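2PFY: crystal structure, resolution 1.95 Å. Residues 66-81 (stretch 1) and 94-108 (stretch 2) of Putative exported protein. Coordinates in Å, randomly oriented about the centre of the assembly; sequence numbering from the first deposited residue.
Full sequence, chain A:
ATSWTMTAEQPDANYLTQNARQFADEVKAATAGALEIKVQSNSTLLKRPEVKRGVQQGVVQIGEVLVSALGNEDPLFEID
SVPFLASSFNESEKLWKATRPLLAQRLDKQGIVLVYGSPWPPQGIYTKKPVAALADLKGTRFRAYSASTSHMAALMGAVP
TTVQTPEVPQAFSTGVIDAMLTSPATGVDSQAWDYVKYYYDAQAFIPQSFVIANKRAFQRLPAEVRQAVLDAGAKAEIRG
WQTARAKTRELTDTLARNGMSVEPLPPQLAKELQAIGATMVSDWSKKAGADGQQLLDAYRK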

# COMPACT_ATOMS: atom_id res chain seq x y z
N LEU A 66 -2.92 -1.50 -3.74
CA LEU A 66 -2.87 -0.68 -2.55
C LEU A 66 -4.30 -0.50 -2.06
O LEU A 66 -5.17 -0.04 -2.83
N VAL A 67 -4.55 -0.84 -0.80
CA VAL A 67 -5.90 -0.73 -0.20
C VAL A 67 -6.45 0.69 -0.34
O VAL A 67 -7.59 0.90 -0.83
N SER A 68 -5.62 1.67 0.04
CA SER A 68 -6.02 3.08 -0.01
C SER A 68 -6.24 3.63 -1.42
O SER A 68 -6.68 4.77 -1.58
N ALA A 69 -5.99 2.83 -2.47
CA ALA A 69 -6.42 3.20 -3.83
C ALA A 69 -7.96 3.27 -3.94
O ALA A 69 -8.48 3.89 -4.85
N LEU A 70 -8.65 2.62 -3.01
CA LEU A 70 -10.13 2.67 -2.96
C LEU A 70 -10.69 3.79 -2.07
O LEU A 70 -11.91 3.91 -1.93
N GLY A 71 -9.79 4.61 -1.51
CA GLY A 71 -10.13 5.62 -0.50
C GLY A 71 -11.07 6.73 -0.94
O GLY A 71 -11.97 7.12 -0.19
N ASN A 72 -10.89 7.24 -2.16
CA ASN A 72 -11.80 8.26 -2.68
C ASN A 72 -13.25 7.76 -2.69
O ASN A 72 -14.16 8.46 -2.26
N GLU A 73 -13.44 6.52 -3.12
CA GLU A 73 -14.76 5.90 -3.19
C GLU A 73 -15.35 5.50 -1.83
O GLU A 73 -16.57 5.58 -1.63
N ASP A 74 -14.51 5.07 -0.89
CA ASP A 74 -15.00 4.64 0.41
C ASP A 74 -13.91 4.86 1.45
O ASP A 74 -12.88 4.20 1.40
N PRO A 75 -14.16 5.77 2.42
CA PRO A 75 -13.15 6.25 3.36
C PRO A 75 -12.51 5.19 4.24
O PRO A 75 -11.38 5.36 4.68
N LEU A 76 -13.23 4.11 4.52
CA LEU A 76 -12.68 3.06 5.37
C LEU A 76 -11.40 2.46 4.74
O LEU A 76 -10.60 1.83 5.45
N PHE A 77 -11.24 2.64 3.43
CA PHE A 77 -10.11 2.02 2.69
C PHE A 77 -8.80 2.85 2.80
O PHE A 77 -7.72 2.42 2.34
N GLU A 78 -8.88 4.02 3.42
CA GLU A 78 -7.66 4.84 3.60
C GLU A 78 -7.31 5.19 5.06
O GLU A 78 -6.48 6.08 5.31
N ILE A 79 -7.92 4.50 6.02
CA ILE A 79 -7.54 4.72 7.41
C ILE A 79 -6.06 4.36 7.67
O ILE A 79 -5.45 4.90 8.59
N ASP A 80 -5.50 3.47 6.86
CA ASP A 80 -4.11 3.06 6.99
C ASP A 80 -3.12 4.13 6.53
O ASP A 80 -1.88 3.94 6.64
N SER A 81 -3.64 5.24 6.01
CA SER A 81 -2.80 6.33 5.51
C SER A 81 -2.89 7.63 6.33
O SER A 81 -2.35 8.65 5.92
N LYS A 94 -2.94 -4.01 14.65
CA LYS A 94 -4.15 -3.85 15.43
C LYS A 94 -5.16 -3.07 14.60
O LYS A 94 -6.33 -3.46 14.52
N LEU A 95 -4.70 -2.00 13.96
CA LEU A 95 -5.56 -1.25 13.05
C LEU A 95 -6.12 -2.15 11.93
O LEU A 95 -7.31 -2.07 11.59
N TRP A 96 -5.27 -3.01 11.37
CA TRP A 96 -5.65 -3.90 10.27
C TRP A 96 -6.73 -4.90 10.72
O TRP A 96 -7.72 -5.13 10.03
N LYS A 97 -6.52 -5.47 11.89
CA LYS A 97 -7.47 -6.42 12.48
C LYS A 97 -8.87 -5.77 12.64
O LYS A 97 -9.89 -6.42 12.37
N ALA A 98 -8.92 -4.50 13.03
CA ALA A 98 -10.17 -3.69 13.09
C ALA A 98 -10.72 -3.26 11.72
O ALA A 98 -11.93 -3.05 11.57
N THR A 99 -9.82 -3.09 10.75
CA THR A 99 -10.21 -2.57 9.42
C THR A 99 -10.72 -3.69 8.51
O THR A 99 -11.76 -3.52 7.81
N ARG A 100 -10.01 -4.81 8.53
CA ARG A 100 -10.23 -5.92 7.60
C ARG A 100 -11.71 -6.38 7.45
O ARG A 100 -12.20 -6.45 6.31
N PRO A 101 -12.40 -6.71 8.57
CA PRO A 101 -13.77 -7.24 8.35
C PRO A 101 -14.70 -6.22 7.70
O PRO A 101 -15.54 -6.61 6.89
N LEU A 102 -14.54 -4.94 8.04
CA LEU A 102 -15.29 -3.87 7.39
C LEU A 102 -15.02 -3.76 5.89
O LEU A 102 -15.95 -3.57 5.09
N LEU A 103 -13.75 -3.87 5.51
CA LEU A 103 -13.39 -3.87 4.09
C LEU A 103 -13.97 -5.08 3.34
O LEU A 103 -14.37 -4.97 2.21
N ALA A 104 -13.97 -6.23 3.99
CA ALA A 104 -14.41 -7.47 3.39
C ALA A 104 -15.91 -7.38 3.11
O ALA A 104 -16.42 -7.86 2.07
N GLN A 105 -16.62 -6.73 4.04
CA GLN A 105 -18.03 -6.52 3.88
C GLN A 105 -18.33 -5.50 2.80
O GLN A 105 -19.17 -5.76 1.94
N ARG A 106 -17.60 -4.38 2.80
CA ARG A 106 -17.78 -3.36 1.75
C ARG A 106 -17.45 -3.91 0.36
O ARG A 106 -18.11 -3.55 -0.62
N LEU A 107 -16.44 -4.77 0.28
CA LEU A 107 -16.09 -5.38 -1.00
C LEU A 107 -17.11 -6.43 -1.47
O LEU A 107 -17.42 -6.51 -2.66
N ASP A 108 -17.61 -7.23 -0.54
CA ASP A 108 -18.60 -8.26 -0.88
C ASP A 108 -19.83 -7.63 -1.56
O ASP A 108 -20.34 -8.16 -2.55

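Packing of the irregular, largely 3-10 stretch 66-81 against the helix 94-108, with 612 Å² buried between them. The backbones run past each other in opposite senses, Asp74 lying beside Arg106, Phe77 beside Leu103 and Asp80 beside Leu95. The central bump is Leu103 (chi1 m, chi2 t): its CA-to-CB bond points sideways, but its end reaches the hollow between Val67, Leu76 and Phe77. Leu103 CD2 sits almost squarely over one face of the Phe77 ring, 3.8 Å from the centroid and 4° off the normal, a CH-pi contact; the same methyl lies 4.0 Å from Leu76 CB and 3.5 Å from Leu76 O. Its other methyl, Leu103 CD1, meets Val67 CG1 at 3.6 Å. Phe77 (chi1 m) also leaves its backbone sideways, and its ring edge wedges between two helix side chains, with Phe77 CZ 3.8 Å from Leu107 CG and Phe77 CE2 3.8 Å from Arg106 CB. Leu107 (m, t) additionally touches Leu70, CD2 to CD2 at 3.8 Å. Leu76 (m, t) points toward the helix and loses the most area of any residue here; its CD1 approaches Leu102 CB at 4.2 Å and lies over one face of the Arg106 guanidinium, 3.4 Å from Arg106 CZ. At the edge of that flat group, Arg106 NH1 donates to Asp74 OD2 at 2.8 Å, the hydrogen bond of a salt bridge. Asp74 (t) uses its second oxygen, OD1, to accept from Leu76 N at 3.2 Å, tying the acid to the turn that carries Leu76. Farther along, Ile79 (t, p) points toward the helix: Ile79 CG2 lies 3.5 Å from Thr99 OG1, and Ile79 CG1 is 4.1 Å from Leu95 CD1. Thr99 (m) directs OG1 back to Leu95 O, a 2.7 Å hydrogen bond within the helix.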

# COMPACT_ATOMS: atom_id res chain seq x y z
CB LEU A 66 -2.27 0.69 -2.92
CG LEU A 66 -2.03 1.68 -1.78
CD1 LEU A 66 -0.83 1.20 -0.92
CD2 LEU A 66 -1.81 3.11 -2.32
CB VAL A 67 -5.88 -1.18 1.32
CG1 VAL A 67 -7.24 -0.87 2.01
CG2 VAL A 67 -5.52 -2.66 1.45
CB SER A 68 -5.00 3.93 0.77
OG SER A 68 -3.70 3.74 0.22
CB ALA A 69 -5.85 2.24 -4.88
CB LEU A 70 -10.71 1.31 -2.58
CG LEU A 70 -10.70 0.19 -3.66
CD1 LEU A 70 -9.30 -0.16 -4.18
CD2 LEU A 70 -11.37 -1.05 -3.09
CB ASN A 72 -11.36 8.70 -4.08
CG ASN A 72 -11.29 10.20 -4.22
OD1 ASN A 72 -12.16 10.94 -3.73
ND2 ASN A 72 -10.25 10.68 -4.91
CB GLU A 73 -14.72 4.69 -4.13
CG GLU A 73 -14.59 5.07 -5.62
CD GLU A 73 -13.22 5.62 -6.00
OE1 GLU A 73 -12.18 5.14 -5.46
OE2 GLU A 73 -13.17 6.54 -6.86
CB ASP A 74 -15.44 3.17 0.35
CG ASP A 74 -16.00 2.66 1.68
OD1 ASP A 74 -15.71 3.27 2.73
OD2 ASP A 74 -16.73 1.64 1.68
CB PRO A 75 -13.92 7.25 4.25
CG PRO A 75 -15.14 7.61 3.47
CD PRO A 75 -15.48 6.40 2.67
CB LEU A 76 -13.70 1.94 5.61
CG LEU A 76 -15.06 2.35 6.23
CD1 LEU A 76 -16.03 1.14 6.37
CD2 LEU A 76 -14.87 3.06 7.56
CB PHE A 77 -10.49 1.76 1.22
CG PHE A 77 -11.44 0.58 1.03
CD1 PHE A 77 -10.96 -0.67 0.70
CD2 PHE A 77 -12.83 0.73 1.21
CE1 PHE A 77 -11.82 -1.77 0.53
CE2 PHE A 77 -13.70 -0.37 1.05
CZ PHE A 77 -13.19 -1.61 0.70
CB GLU A 78 -7.71 6.11 2.74
CG GLU A 78 -8.80 7.09 3.19
CD GLU A 78 -8.94 8.31 2.31
OE1 GLU A 78 -8.64 8.24 1.09
OE2 GLU A 78 -9.38 9.34 2.85
CB ILE A 79 -8.52 4.01 8.45
CG1 ILE A 79 -8.32 4.53 9.88
CG2 ILE A 79 -8.37 2.49 8.46
CD1 ILE A 79 -8.55 6.02 10.09
CB ASP A 80 -3.87 1.71 6.24
CG ASP A 80 -3.95 1.85 4.71
OD1 ASP A 80 -4.11 2.97 4.20
OD2 ASP A 80 -3.87 0.82 4.01
CB SER A 81 -3.08 6.59 4.03
OG SER A 81 -2.83 5.42 3.25
CB LYS A 94 -3.85 -3.12 16.74
CG LYS A 94 -5.05 -2.98 17.71
CD LYS A 94 -4.56 -2.54 19.11
CE LYS A 94 -5.73 -2.49 20.12
NZ LYS A 94 -6.91 -3.35 19.70
CB LEU A 95 -4.83 -0.01 12.50
CG LEU A 95 -5.61 0.93 11.54
CD1 LEU A 95 -6.93 1.49 12.20
CD2 LEU A 95 -4.76 2.07 11.01
CB TRP A 96 -4.42 -4.61 9.66
CG TRP A 96 -4.80 -5.69 8.65
CD1 TRP A 96 -4.64 -7.04 8.80
CD2 TRP A 96 -5.42 -5.50 7.37
NE1 TRP A 96 -5.10 -7.70 7.69
CE2 TRP A 96 -5.59 -6.79 6.80
CE3 TRP A 96 -5.83 -4.36 6.63
CZ2 TRP A 96 -6.17 -6.98 5.54
CZ3 TRP A 96 -6.40 -4.55 5.38
CH2 TRP A 96 -6.56 -5.87 4.84
CB LYS A 97 -6.90 -6.91 13.81
CG LYS A 97 -6.65 -8.43 13.88
CD LYS A 97 -6.59 -8.89 15.38
CE LYS A 97 -7.80 -9.78 15.77
NZ LYS A 97 -8.41 -9.37 17.07
CB ALA A 98 -9.95 -2.42 13.95
CB THR A 99 -9.02 -1.86 8.75
OG1 THR A 99 -8.57 -0.79 9.59
CG2 THR A 99 -9.39 -1.29 7.41
CB ARG A 100 -9.37 -7.12 7.98
CG ARG A 100 -9.20 -8.08 6.83
CD ARG A 100 -8.56 -9.37 7.24
NE ARG A 100 -8.68 -10.32 6.13
CZ ARG A 100 -7.90 -11.37 5.97
NH1 ARG A 100 -6.98 -11.63 6.87
NH2 ARG A 100 -8.06 -12.17 4.93
CB PRO A 101 -14.25 -7.66 9.76
CG PRO A 101 -13.32 -7.05 10.71
CD PRO A 101 -12.04 -6.73 10.00
CB LEU A 102 -15.00 -2.53 8.08
CG LEU A 102 -15.65 -2.36 9.45
CD1 LEU A 102 -15.07 -1.13 10.17
CD2 LEU A 102 -17.17 -2.26 9.32
CB LEU A 103 -11.86 -3.88 3.92
CG LEU A 103 -11.04 -2.74 4.58
CD1 LEU A 103 -9.64 -2.64 3.96
CD2 LEU A 103 -11.71 -1.37 4.49
CB ALA A 104 -14.05 -8.67 4.31
CB GLN A 105 -18.70 -6.18 5.22
CG GLN A 105 -18.85 -7.44 6.10
CD GLN A 105 -19.19 -8.74 5.29
OE1 GLN A 105 -20.22 -8.81 4.59
NE2 GLN A 105 -18.32 -9.76 5.41
CB ARG A 106 -16.98 -2.07 2.02
CG ARG A 106 -17.40 -1.28 3.29
CD ARG A 106 -18.71 -0.46 3.11
NE ARG A 106 -19.15 0.17 4.37
CZ ARG A 106 -18.95 1.44 4.72
NH1 ARG A 106 -18.30 2.28 3.92
NH2 ARG A 106 -19.38 1.87 5.89
CB LEU A 107 -14.69 -6.01 -0.94
CG LEU A 107 -13.50 -5.04 -0.86
CD1 LEU A 107 -12.28 -5.87 -0.54
CD2 LEU A 107 -13.29 -4.20 -2.14
CB ASP A 108 -18.97 -9.06 0.37
CG ASP A 108 -20.07 -10.08 0.12
OD1 ASP A 108 -19.77 -11.13 -0.46
OD2 ASP A 108 -21.22 -9.82 0.51